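Local coordinates for 11S globulin seed storage protein (Amaranthus hypochondriacus, PDB 3QAC) that probably serves as a nutrient reservoir in the seed, as a storage globulin of the 11S family built from two cupin domains, at residues 310-315 and 402-407. Residues are numbered along the deposited sequence; the frame is centred on the assembly and turned at random.
Sequences VNSFNL and TSENAM
An Asx turn in the loop after strand 305-310 carries Ser312 and Phe313 against the loop 402-407, at the surface of the C-terminal cupin domain. Asn311 OD1 accepts from the backbone N of Phe313 at 3.1 Å, with the donor well above the carbonyl plane. Asn311 CG lies between its own backbone N and carbonyl carbon, which keeps the amide group close to its own backbone. From this turn Ser312 OG donates to Glu404 OE2 at 2.6 Å, on the anti side of the carboxylate and 26° out of its plane. Glu404 reaches it with CG anti to the backbone N (chi1 168°) and an extended chain beyond. An alanine at Glu404 would probably leave the Ser312 hydroxyl without its carboxylate acceptor and take away the charged tip that links the two loops. The Asn405 amide lies against Asn311 CB and beside Phe313, its plane 17° from that of the ring, and its CG comes within 4.1 Å of Phe313 CE2. One water links the loops farther along, accepting from Asn311 ND2 at 3.2 Å and donating to Ala406 O at 3.1 Å. Helix 318-321 packs alongside, Arg319 touching both Ser312 and Glu404, while Ser324 at the start of strand 324-330 hydrogen-bonds Ser403 O and Ala406 N. That strand lies between 305-310 and 394-401 in the sheet, so the contact joins loops from the two strands flanking it.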
loop_
_atom_site.group_PDB
_atom_site.type_symbol
_atom_site.label_atom_id
_atom_site.label_comp_id
_atom_site.label_asym_id
_atom_site.label_seq_id
_atom_site.Cartn_x
_atom_site.Cartn_y
_atom_site.Cartn_z
ATOM N N VAL A 310 -12.017 18.103 -5.864
ATOM C CA VAL A 310 -12.226 17.633 -4.511
ATOM C C VAL A 310 -11.032 16.774 -4.151
ATOM O O VAL A 310 -10.791 15.724 -4.769
ATOM C CB VAL A 310 -13.465 16.763 -4.397
ATOM C CG1 VAL A 310 -13.777 16.505 -2.929
ATOM C CG2 VAL A 310 -14.617 17.427 -5.081
ATOM N N ASN A 311 -10.281 17.240 -3.165
ATOM C CA ASN A 311 -9.159 16.494 -2.627
ATOM C C ASN A 311 -9.124 16.603 -1.108
ATOM O O ASN A 311 -10.138 16.864 -0.483
ATOM C CB ASN A 311 -7.845 16.944 -3.257
ATOM C CG ASN A 311 -7.544 18.422 -3.012
ATOM O OD1 ASN A 311 -8.081 19.040 -2.094
ATOM N ND2 ASN A 311 -6.671 18.985 -3.839
ATOM N N SER A 312 -7.960 16.369 -0.529
ATOM C CA SER A 312 -7.821 16.232 0.911
ATOM C C SER A 312 -7.926 17.560 1.659
ATOM O O SER A 312 -8.054 17.569 2.876
ATOM C CB SER A 312 -6.476 15.590 1.242
ATOM O OG SER A 312 -6.397 14.278 0.731
ATOM N N PHE A 313 -7.863 18.672 0.934
ATOM C CA PHE A 313 -7.919 19.999 1.554
ATOM C C PHE A 313 -9.348 20.496 1.748
ATOM O O PHE A 313 -9.688 21.009 2.807
ATOM C CB PHE A 313 -7.072 21.001 0.768
ATOM C CG PHE A 313 -5.710 20.478 0.450
ATOM C CD1 PHE A 313 -4.757 20.350 1.450
ATOM C CD2 PHE A 313 -5.395 20.055 -0.834
ATOM C CE1 PHE A 313 -3.502 19.831 1.170
ATOM C CE2 PHE A 313 -4.142 19.541 -1.132
ATOM C CZ PHE A 313 -3.193 19.424 -0.125
ATOM N N ASN A 314 -10.202 20.329 0.751
ATOM C CA ASN A 314 -11.592 20.686 0.972
ATOM C C ASN A 314 -12.423 19.505 1.459
ATOM O O ASN A 314 -13.518 19.689 1.979
ATOM C CB ASN A 314 -12.206 21.348 -0.262
ATOM C CG ASN A 314 -11.933 20.571 -1.533
ATOM O OD1 ASN A 314 -11.789 21.147 -2.610
ATOM N ND2 ASN A 314 -11.838 19.265 -1.405
ATOM N N LEU A 315 -11.905 18.290 1.292
ATOM C CA LEU A 315 -12.571 17.103 1.831
ATOM C C LEU A 315 -11.532 16.242 2.538
ATOM O O LEU A 315 -10.938 15.332 1.937
ATOM C CB LEU A 315 -13.286 16.323 0.725
ATOM C CG LEU A 315 -14.354 15.319 1.180
ATOM C CD1 LEU A 315 -15.087 15.817 2.402
ATOM C CD2 LEU A 315 -15.341 15.029 0.076
ATOM N N THR A 402 -8.185 7.851 -8.812
ATOM C CA THR A 402 -7.770 6.743 -7.961
ATOM C C THR A 402 -6.573 7.061 -7.080
ATOM O O THR A 402 -5.784 6.176 -6.798
ATOM C CB THR A 402 -7.407 5.512 -8.793
ATOM O OG1 THR A 402 -6.268 5.818 -9.594
ATOM C CG2 THR A 402 -8.565 5.122 -9.706
ATOM N N SER A 403 -6.410 8.313 -6.660
ATOM C CA SER A 403 -5.444 8.594 -5.598
ATOM C C SER A 403 -5.729 9.889 -4.894
ATOM O O SER A 403 -6.597 10.652 -5.292
ATOM C CB SER A 403 -4.011 8.620 -6.116
ATOM O OG SER A 403 -3.718 9.864 -6.713
ATOM N N GLU A 404 -4.971 10.114 -3.829
ATOM C CA GLU A 404 -5.112 11.304 -3.020
ATOM C C GLU A 404 -4.609 12.501 -3.823
ATOM O O GLU A 404 -3.602 12.410 -4.512
ATOM C CB GLU A 404 -4.316 11.131 -1.726
ATOM C CG GLU A 404 -4.160 12.412 -0.939
ATOM C CD GLU A 404 -3.821 12.167 0.513
ATOM O OE1 GLU A 404 -3.164 11.133 0.803
ATOM O OE2 GLU A 404 -4.216 13.008 1.360
ATOM N N ASN A 405 -5.330 13.612 -3.765
ATOM C CA ASN A 405 -4.867 14.832 -4.419
ATOM C C ASN A 405 -4.204 14.502 -5.740
ATOM O O ASN A 405 -3.032 14.836 -5.953
ATOM C CB ASN A 405 -3.833 15.556 -3.560
ATOM C CG ASN A 405 -4.177 15.543 -2.092
ATOM O OD1 ASN A 405 -3.358 15.142 -1.268
ATOM N ND2 ASN A 405 -5.380 15.994 -1.750
ATOM N N ALA A 406 -4.933 13.808 -6.607
ATOM C CA ALA A 406 -4.465 13.580 -7.959
ATOM C C ALA A 406 -4.128 14.943 -8.550
ATOM O O ALA A 406 -4.840 15.920 -8.347
ATOM C CB ALA A 406 -5.537 12.874 -8.794
ATOM N N MET A 407 -3.025 14.998 -9.270
ATOM C CA MET A 407 -2.548 16.228 -9.843
ATOM C C MET A 407 -2.437 15.947 -11.315
ATOM O O MET A 407 -2.029 14.857 -11.693
ATOM C CB MET A 407 -1.145 16.492 -9.328
ATOM C CG MET A 407 -0.753 17.930 -9.312
ATOM S SD MET A 407 -0.749 18.483 -7.599
ATOM C CE MET A 407 -2.213 19.530 -7.563
HETATM O O HOH W 1 -4.579 17.821 -5.975
#